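Local coordinates for extracellular solute-binding protein (Conexibacter woesei, PDB 4P98), which probably binds a small solute at the cell membrane as a BMP-family (PnrA-like) lipoprotein and hands it to an ABC transporter, at residues Q63-I68 against L91-E96; G146-P151 against Q188-A193; I278-I283 against D293-V298. One frame throughout, in Å; residues are numbered along the deposited sequence. Where two conformers were deposited one is given.

Contact 1 (Q63-I68 against L91-E96); sequences QAEPVI and LRVATE
Val93 on helix 84-94 packs against Glu65 and Ile68, which lie one turn apart on helix 61-73. Both branches of Val93 take part in the apolar contact. CG2 of Val93 rests on the aliphatic stem of the glutamate, 3.7 Å from Glu65 CG, while the branch methyl of the isoleucine, Ile68 CG2, lies against CB and CG1 of Val93, 3.8 Å from each.

The polar contact lies at the outer edge and is carried by water. With CG anti to the backbone N (chi1 174°) and the chain extended beyond it, Glu65 reaches past Val93 to Arg92. Carboxylate and guanidinium planes are only 22° apart, but Glu65 OE1 stays 4.1 Å from Arg92 NE, too far for a direct salt bridge. Water 1 closes the gap: it donates to Glu65 OE2 at 2.8 Å and accepts from Arg92 NE at 2.9 Å, lying at the guanidinium edge and in its plane. The direct salt bridge of Glu65 OE2 is to Arg69, which also pairs with Glu96 OE2. Arg69 would therefore be expected to offset the repulsion between Glu65 OE2 and Glu96 OE2, 4.6 Å apart.

Within 91-96, Thr95 OG1 donates to Arg92 O at 2.6 Å, turning the threonine hydroxyl back onto the backbone three residues earlier.

Deeper in, Ile68 also touches Val86, Pro89 and Ile90 and reaches Phe102 of strand 101-105; Ala94 meets Phe102 too, and Val118 of strand 118-123. The two helices, consecutive in the chain and joined through strand 78-82, thus lie side by side on one face of the six-stranded parallel sheet.

Contact 2 (G146-P151 against Q188-A193); sequences GAVGGP and QKEQEA
Val148 leaves strand 144-149 with its CB directed at helix 187-199, where its methyls meet Ala193 and Glu190. The first torsion (chi1 -178°) sets CG1 anti to the backbone N, and this branch reaches two residues of one helical turn: it lies 3.8 Å from Ala193 CB and 4.0 Å from Glu190 CG. The other branch, CG2, stays with the alanine alone of these two, 4.0 Å from Ala193 CB and equally far from Ala193 C, so the alanine methyl touches both tips of the valine. With so small a residue facing it, the strand comes close: Val148 CA is 6.7 Å from Ala193 CA.

The backbone of the same valine adds a polar link. Water 2 donates to Val148 O at 2.8 Å and to Glu190 OE1 at 2.8 Å, bridging strand and helix beside the apolar contact. The buried carboxylate of Glu190 is gripped further by backbone amides, Gly211 N at OE1 and Leu214 N at OE2, around the start of helix 212-221; that helix end would probably stabilise its negative charge.

Strand 144-149 is hydrogen-bonded between strands 175-180 and 205-207. Helix 187-199, which connects those two neighbours, passes over it in a beta-alpha-beta crossover, and Val148 continues along the helix to Ala194 and Leu197, with Leu214 of helix 212-221 beside it.

Contact 3 (I278-I283 against D293-V298); sequences IVLTPI and DLQARV
Leu280 and Val298 reach toward each other tip to tip, Leu280 CD1 lying 3.8 Å from Val298 CG2. One turn nearer the start of helix 294-307, Ile283 sets its end methyl against the first residues of the helix: Ile283 CD1 is 4.0 Å from Leu294 CD2 and 3.9 Å from Gln295 CB. Its CG1 is anti to the carbonyl carbon (chi1 -66°) and the chain runs on extended, which drives CD1 into the angle between the leucine and glutamine side chains. No hydrogen bond joins the segments; the contact is largely apolar, with the amide end of Gln295 also lying against Ile283 CD1.

The fold here is the two-lobed one expected of a periplasmic-type binding protein. Having left strand 268-271, the edge of the six-stranded sheet, the irregular chain 278-283 comes alongside strand 240-242, the edge of the five-stranded sheet of the other lobe.

That strand and the residue after it hold the loop: Thr281 OG1 accepts from Thr243 N, Thr281 O accepts from Thr242 OG1, and the side chains of Leu280 and Ile283 touch Thr242 and Ile241. Leu131 of helix 125-137 touches both Leu280 and Val298. On the helix side, Asp293 sits at the N-cap position without a capping bond from its side chain. Its carboxylate instead forms a salt bridge to Arg297 one turn on, Arg297 NE meeting Asp293 OD1 at 3.0 Å from above the carboxylate plane, 38° out of it.

In the fold
The contacts follow one another along the chain, each closing before the next opens, and none touches another. Contact 1 belongs to the lobe built on the six-stranded parallel sheet, contact 2 to the lobe built on the five-stranded one; their centres are 37 Å apart. Contact 3 lies 38 Å from contact 1 and 25 Å from contact 2, centre to centre, with nearest atoms about 22 and 15 Å away. Its loop follows the last strand of the first sheet yet hydrogen-bonds at the end of the edge strand of the second, so the chain passes from one lobe to the other here. Such two-lobed proteins commonly bind their solute between the lobes.

Contact 1 (Q63-I68 against L91-E96)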
loop_
_atom_site.group_PDB
_atom_site.type_symbol
_atom_site.label_atom_id
_atom_site.label_comp_id
_atom_site.label_asym_id
_atom_site.label_seq_id
_atom_site.Cartn_x
_atom_site.Cartn_y
_atom_site.Cartn_z
ATOM N N GLN A 63 11.144 12.723 -17.066
ATOM C CA GLN A 63 11.688 13.449 -15.926
ATOM C C GLN A 63 12.503 12.515 -15.031
ATOM O O GLN A 63 13.588 12.878 -14.571
ATOM C CB GLN A 63 10.554 14.087 -15.132
ATOM C CG GLN A 63 9.609 14.920 -15.988
ATOM C CD GLN A 63 10.271 16.169 -16.538
ATOM O OE1 GLN A 63 11.074 16.811 -15.856
ATOM N NE2 GLN A 63 9.933 16.525 -17.779
ATOM N N ALA A 64 11.988 11.312 -14.792
ATOM C CA ALA A 64 12.666 10.350 -13.901
ATOM C C ALA A 64 14.037 9.878 -14.396
ATOM O O ALA A 64 14.958 9.729 -13.601
ATOM C CB ALA A 64 11.770 9.151 -13.628
ATOM N N GLU A 65 14.186 9.633 -15.694
ATOM C CA GLU A 65 15.427 9.044 -16.185
ATOM C C GLU A 65 16.673 9.918 -15.910
ATOM O O GLU A 65 17.660 9.422 -15.392
ATOM C CB GLU A 65 15.306 8.651 -17.657
ATOM C CG GLU A 65 16.597 8.154 -18.277
ATOM C CD GLU A 65 16.416 7.620 -19.686
ATOM O OE1 GLU A 65 15.310 7.151 -19.996
ATOM O OE2 GLU A 65 17.386 7.665 -20.477
ATOM N N PRO A 66 16.622 11.218 -16.222
ATOM C CA PRO A 66 17.805 12.034 -15.888
ATOM C C PRO A 66 18.108 12.157 -14.382
ATOM O O PRO A 66 19.272 12.253 -14.002
ATOM C CB PRO A 66 17.498 13.413 -16.494
ATOM C CG PRO A 66 16.194 13.312 -17.194
ATOM C CD PRO A 66 15.625 11.933 -17.034
ATOM N N VAL A 67 17.080 12.144 -13.533
ATOM C CA VAL A 67 17.273 12.227 -12.085
ATOM C C VAL A 67 17.955 10.950 -11.594
ATOM O O VAL A 67 18.907 11.001 -10.810
ATOM C CB VAL A 67 15.928 12.422 -11.346
ATOM C CG1 VAL A 67 16.100 12.295 -9.838
ATOM C CG2 VAL A 67 15.316 13.771 -11.688
ATOM N N ILE A 68 17.462 9.805 -12.061
ATOM C CA ILE A 68 18.068 8.514 -11.740
ATOM C C ILE A 68 19.534 8.498 -12.208
ATOM O O ILE A 68 20.437 8.127 -11.456
ATOM C CB ILE A 68 17.253 7.353 -12.375
ATOM C CG1 ILE A 68 15.886 7.249 -11.705
ATOM C CG2 ILE A 68 18.002 6.032 -12.258
ATOM C CD1 ILE A 68 14.863 6.490 -12.521
ATOM N N LEU A 91 15.217 0.540 -15.118
ATOM C CA LEU A 91 15.833 -0.559 -15.863
ATOM C C LEU A 91 16.782 -0.065 -16.958
ATOM O O LEU A 91 17.802 -0.683 -17.206
ATOM C CB LEU A 91 14.777 -1.479 -16.471
ATOM C CG LEU A 91 13.836 -2.151 -15.470
ATOM C CD1 LEU A 91 12.742 -2.869 -16.221
ATOM C CD2 LEU A 91 14.599 -3.130 -14.604
ATOM N N ARG A 92 16.444 1.053 -17.598
ATOM C CA ARG A 92 17.279 1.609 -18.664
ATOM C C ARG A 92 18.606 2.155 -18.138
ATOM O O ARG A 92 19.672 1.864 -18.695
ATOM C CB ARG A 92 16.524 2.712 -19.413
ATOM C CG ARG A 92 15.250 2.253 -20.115
ATOM C CD ARG A 92 14.696 3.390 -20.950
ATOM N NE ARG A 92 15.620 3.639 -22.042
ATOM C CZ ARG A 92 15.613 2.983 -23.195
ATOM N NH1 ARG A 92 14.686 2.063 -23.446
ATOM N NH2 ARG A 92 16.528 3.263 -24.110
ATOM N N VAL A 93 18.540 2.927 -17.057
ATOM C CA VAL A 93 19.732 3.547 -16.493
ATOM C C VAL A 93 20.628 2.490 -15.851
ATOM O O VAL A 93 21.846 2.591 -15.933
ATOM C CB VAL A 93 19.379 4.688 -15.517
ATOM C CG1 VAL A 93 20.628 5.301 -14.902
ATOM C CG2 VAL A 93 18.600 5.767 -16.258
ATOM N N ALA A 94 20.029 1.464 -15.249
ATOM C CA ALA A 94 20.803 0.363 -14.674
ATOM C C ALA A 94 21.850 -0.200 -15.644
ATOM O O ALA A 94 22.964 -0.508 -15.226
ATOM C CB ALA A 94 19.881 -0.755 -14.182
ATOM N N THR A 95 21.501 -0.303 -16.928
ATOM C CA THR A 95 22.425 -0.822 -17.938
ATOM C C THR A 95 23.653 0.074 -18.118
ATOM O O THR A 95 24.681 -0.404 -18.569
ATOM C CB THR A 95 21.750 -1.002 -19.315
ATOM O OG1 THR A 95 21.443 0.287 -19.875
ATOM C CG2 THR A 95 20.469 -1.844 -19.199
ATOM N N GLU A 96 23.539 1.359 -17.770
ATOM C CA GLU A 96 24.643 2.320 -17.890
ATOM C C GLU A 96 25.641 2.273 -16.729
ATOM O O GLU A 96 26.772 2.746 -16.865
ATOM C CB GLU A 96 24.100 3.756 -17.987
ATOM C CG GLU A 96 23.113 4.016 -19.112
ATOM C CD GLU A 96 22.453 5.393 -19.016
ATOM O OE1 GLU A 96 22.970 6.283 -18.305
ATOM O OE2 GLU A 96 21.394 5.596 -19.642
HETATM O O HOH W 1 17.891 5.391 -22.085
#

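Contact 2 (G146-P151 against Q188-A193)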
loop_
_atom_site.group_PDB
_atom_site.type_symbol
_atom_site.label_atom_id
_atom_site.label_comp_id
_atom_site.label_asym_id
_atom_site.label_seq_id
_atom_site.Cartn_x
_atom_site.Cartn_y
_atom_site.Cartn_z
ATOM N N GLY A 146 -19.840 -0.150 4.029
ATOM C CA GLY A 146 -19.853 0.613 2.778
ATOM C C GLY A 146 -18.436 0.898 2.347
ATOM O O GLY A 146 -17.584 1.185 3.183
ATOM N N ALA A 147 -18.179 0.808 1.042
ATOM C CA ALA A 147 -16.846 1.080 0.504
ATOM C C ALA A 147 -16.924 2.069 -0.641
ATOM O O ALA A 147 -17.808 1.983 -1.495
ATOM C CB ALA A 147 -16.182 -0.204 0.032
ATOM N N VAL A 148 -15.981 2.998 -0.663
ATOM C CA VAL A 148 -15.904 3.960 -1.754
ATOM C C VAL A 148 -14.557 3.881 -2.429
ATOM O O VAL A 148 -13.520 4.028 -1.784
ATOM C CB VAL A 148 -16.167 5.416 -1.297
ATOM C CG1 VAL A 148 -16.112 6.360 -2.488
ATOM C CG2 VAL A 148 -17.519 5.541 -0.608
ATOM N N GLY A 149 -14.595 3.660 -3.746
ATOM C CA GLY A 149 -13.407 3.700 -4.591
ATOM C C GLY A 149 -13.466 4.772 -5.656
ATOM O O GLY A 149 -14.457 5.510 -5.763
ATOM N N GLY A 150 -12.389 4.850 -6.441
ATOM C CA GLY A 150 -12.275 5.826 -7.531
ATOM C C GLY A 150 -12.822 5.323 -8.862
ATOM O O GLY A 150 -13.987 4.972 -8.944
ATOM N N PRO A 151 -11.979 5.268 -9.908
ATOM C CA PRO A 151 -12.402 4.767 -11.214
ATOM C C PRO A 151 -12.445 3.247 -11.250
ATOM O O PRO A 151 -11.666 2.601 -10.550
ATOM C CB PRO A 151 -11.312 5.285 -12.155
ATOM C CG PRO A 151 -10.086 5.363 -11.301
ATOM C CD PRO A 151 -10.541 5.602 -9.881
ATOM N N GLN A 188 -14.271 15.505 -3.030
ATOM C CA GLN A 188 -15.637 16.008 -2.925
ATOM C C GLN A 188 -16.650 14.953 -3.364
ATOM O O GLN A 188 -17.632 14.708 -2.664
ATOM C CB GLN A 188 -15.759 17.323 -3.712
ATOM C CG GLN A 188 -14.872 18.394 -3.067
ATOM C CD GLN A 188 -14.650 19.644 -3.907
ATOM O OE1 GLN A 188 -14.985 19.695 -5.089
ATOM N NE2 GLN A 188 -14.062 20.652 -3.292
ATOM N N LYS A 189 -16.382 14.275 -4.477
ATOM C CA LYS A 189 -17.240 13.166 -4.908
ATOM C C LYS A 189 -17.126 11.981 -3.938
ATOM O O LYS A 189 -18.109 11.297 -3.674
ATOM C CB LYS A 189 -16.893 12.699 -6.317
ATOM C CG LYS A 189 -17.377 13.635 -7.411
ATOM C CD LYS A 189 -17.090 13.059 -8.795
ATOM C CE LYS A 189 -17.348 14.085 -9.900
ATOM N NZ LYS A 189 -16.658 13.715 -11.171
ATOM N N GLU A 190 -15.928 11.760 -3.403
ATOM C CA GLU A 190 -15.717 10.700 -2.414
ATOM C C GLU A 190 -16.558 10.940 -1.170
ATOM O O GLU A 190 -17.242 10.038 -0.696
ATOM C CB GLU A 190 -14.254 10.627 -2.012
ATOM C CG GLU A 190 -13.920 9.396 -1.184
ATOM C CD GLU A 190 -12.510 9.469 -0.675
ATOM O OE1 GLU A 190 -11.628 8.843 -1.300
ATOM O OE2 GLU A 190 -12.282 10.205 0.312
ATOM N N GLN A 191 -16.512 12.167 -0.656
ATOM C CA GLN A 191 -17.376 12.547 0.459
ATOM C C GLN A 191 -18.874 12.299 0.184
ATOM O O GLN A 191 -19.558 11.690 1.014
ATOM C CB GLN A 191 -17.113 13.984 0.898
ATOM C CG GLN A 191 -17.934 14.373 2.123
ATOM C CD GLN A 191 -17.428 15.605 2.830
ATOM O OE1 GLN A 191 -16.421 16.199 2.453
ATOM N NE2 GLN A 191 -18.127 15.986 3.889
ATOM N N GLU A 192 -19.362 12.754 -0.968
ATOM C CA GLU A 192 -20.756 12.561 -1.367
ATOM C C GLU A 192 -21.139 11.078 -1.442
ATOM O O GLU A 192 -22.216 10.677 -0.981
ATOM C CB GLU A 192 -21.004 13.240 -2.727
ATOM C CG GLU A 192 -20.917 14.760 -2.662
ATOM C CD GLU A 192 -20.733 15.439 -4.016
ATOM O OE1 GLU A 192 -20.648 14.753 -5.071
ATOM O OE2 GLU A 192 -20.669 16.685 -4.020
ATOM N N ALA A 193 -20.257 10.269 -2.024
ATOM C CA ALA A 193 -20.494 8.832 -2.152
ATOM C C ALA A 193 -20.560 8.190 -0.768
ATOM O O ALA A 193 -21.454 7.412 -0.500
ATOM C CB ALA A 193 -19.410 8.166 -3.005
HETATM O O HOH W 2 -11.759 6.083 -1.189
#

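Contact 3 (I278-I283 against D293-V298)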
loop_
_atom_site.group_PDB
_atom_site.type_symbol
_atom_site.label_atom_id
_atom_site.label_comp_id
_atom_site.label_asym_id
_atom_site.label_seq_id
_atom_site.Cartn_x
_atom_site.Cartn_y
_atom_site.Cartn_z
ATOM N N ILE A 278 2.646 -6.845 3.569
ATOM C CA ILE A 278 1.427 -6.070 3.786
ATOM C C ILE A 278 1.034 -6.232 5.253
ATOM O O ILE A 278 0.870 -7.354 5.735
ATOM C CB ILE A 278 0.263 -6.550 2.901
ATOM C CG1 ILE A 278 0.592 -6.308 1.425
ATOM C CG2 ILE A 278 -1.033 -5.844 3.292
ATOM C CD1 ILE A 278 -0.391 -6.939 0.453
ATOM N N VAL A 279 0.875 -5.107 5.945
ATOM C CA VAL A 279 0.535 -5.093 7.373
ATOM C C VAL A 279 -0.469 -3.985 7.670
ATOM O O VAL A 279 -0.774 -3.179 6.799
ATOM C CB VAL A 279 1.780 -4.849 8.251
ATOM C CG1 VAL A 279 2.781 -5.990 8.104
ATOM C CG2 VAL A 279 2.450 -3.519 7.916
ATOM N N LEU A 280 -0.970 -3.959 8.902
ATOM C CA LEU A 280 -1.814 -2.865 9.375
ATOM C C LEU A 280 -0.994 -1.740 9.967
ATOM O O LEU A 280 0.046 -1.967 10.562
ATOM C CB LEU A 280 -2.785 -3.363 10.447
ATOM C CG LEU A 280 -3.861 -4.347 10.000
ATOM C CD1 LEU A 280 -4.712 -4.717 11.195
ATOM C CD2 LEU A 280 -4.719 -3.811 8.872
ATOM N N THR A 281 -1.466 -0.509 9.796
ATOM C CA THR A 281 -0.983 0.598 10.605
ATOM C C THR A 281 -1.416 0.353 12.054
ATOM O O THR A 281 -2.403 -0.344 12.291
ATOM C CB THR A 281 -1.634 1.921 10.173
ATOM O OG1 THR A 281 -3.054 1.737 10.121
ATOM C CG2 THR A 281 -1.124 2.357 8.823
ATOM N N PRO A 282 -0.698 0.943 13.025
ATOM C CA PRO A 282 -1.098 0.808 14.427
ATOM C C PRO A 282 -2.602 1.048 14.616
ATOM O O PRO A 282 -3.129 2.057 14.152
ATOM C CB PRO A 282 -0.269 1.889 15.124
ATOM C CG PRO A 282 0.972 2.000 14.290
ATOM C CD PRO A 282 0.515 1.772 12.874
ATOM N N ILE A 283 -3.281 0.112 15.270
ATOM C CA ILE A 283 -4.735 0.138 15.395
ATOM C C ILE A 283 -5.227 1.193 16.397
ATOM O O ILE A 283 -4.645 1.367 17.457
ATOM C CB ILE A 283 -5.252 -1.252 15.818
ATOM C CG1 ILE A 283 -4.985 -2.268 14.709
ATOM C CG2 ILE A 283 -6.739 -1.236 16.140
ATOM C CD1 ILE A 283 -4.980 -3.707 15.185
ATOM N N ASP A 293 -8.454 -8.081 20.609
ATOM C CA ASP A 293 -7.571 -9.039 19.938
ATOM C C ASP A 293 -7.520 -8.864 18.410
ATOM O O ASP A 293 -7.214 -9.815 17.687
ATOM C CB ASP A 293 -8.006 -10.468 20.279
ATOM C CG ASP A 293 -9.340 -10.841 19.654
ATOM O OD1 ASP A 293 -10.051 -9.935 19.180
ATOM O OD2 ASP A 293 -9.685 -12.042 19.628
ATOM N N LEU A 294 -7.810 -7.669 17.903
ATOM C CA LEU A 294 -7.869 -7.508 16.442
ATOM C C LEU A 294 -6.549 -7.878 15.775
ATOM O O LEU A 294 -6.549 -8.614 14.789
ATOM C CB LEU A 294 -8.286 -6.094 16.030
ATOM C CG LEU A 294 -8.410 -5.895 14.511
ATOM C CD1 LEU A 294 -9.413 -6.863 13.896
ATOM C CD2 LEU A 294 -8.787 -4.449 14.214
ATOM N N GLN A 295 -5.443 -7.377 16.322
ATOM C CA GLN A 295 -4.116 -7.627 15.778
ATOM C C GLN A 295 -3.782 -9.115 15.789
ATOM O O GLN A 295 -3.206 -9.618 14.823
ATOM C CB GLN A 295 -3.037 -6.832 16.519
ATOM C CG GLN A 295 -1.643 -6.954 15.906
ATOM C CD GLN A 295 -1.582 -6.406 14.487
ATOM O OE1 GLN A 295 -1.425 -7.151 13.510
ATOM N NE2 GLN A 295 -1.727 -5.101 14.370
ATOM N N ALA A 296 -4.159 -9.809 16.865
ATOM C CA ALA A 296 -3.944 -11.254 16.965
ATOM C C ALA A 296 -4.701 -11.982 15.860
ATOM O O ALA A 296 -4.180 -12.915 15.260
ATOM C CB ALA A 296 -4.363 -11.780 18.344
ATOM N N ARG A 297 -5.922 -11.545 15.575
ATOM C CA ARG A 297 -6.707 -12.151 14.509
ATOM C C ARG A 297 -6.072 -11.969 13.126
ATOM O O ARG A 297 -6.103 -12.871 12.293
ATOM C CB ARG A 297 -8.118 -11.593 14.481
ATOM C CG ARG A 297 -8.918 -11.829 15.746
ATOM C CD ARG A 297 -10.381 -11.602 15.476
ATOM N NE ARG A 297 -11.122 -11.285 16.691
ATOM C CZ ARG A 297 -12.445 -11.201 16.750
ATOM N NH1 ARG A 297 -13.182 -11.404 15.666
ATOM N NH2 ARG A 297 -13.035 -10.909 17.905
ATOM N N VAL A 298 -5.512 -10.792 12.884
ATOM C CA VAL A 298 -4.836 -10.507 11.618
ATOM C C VAL A 298 -3.524 -11.292 11.508
ATOM O O VAL A 298 -3.183 -11.820 10.435
ATOM C CB VAL A 298 -4.586 -8.995 11.478
ATOM C CG1 VAL A 298 -3.631 -8.691 10.334
ATOM C CG2 VAL A 298 -5.922 -8.284 11.292
#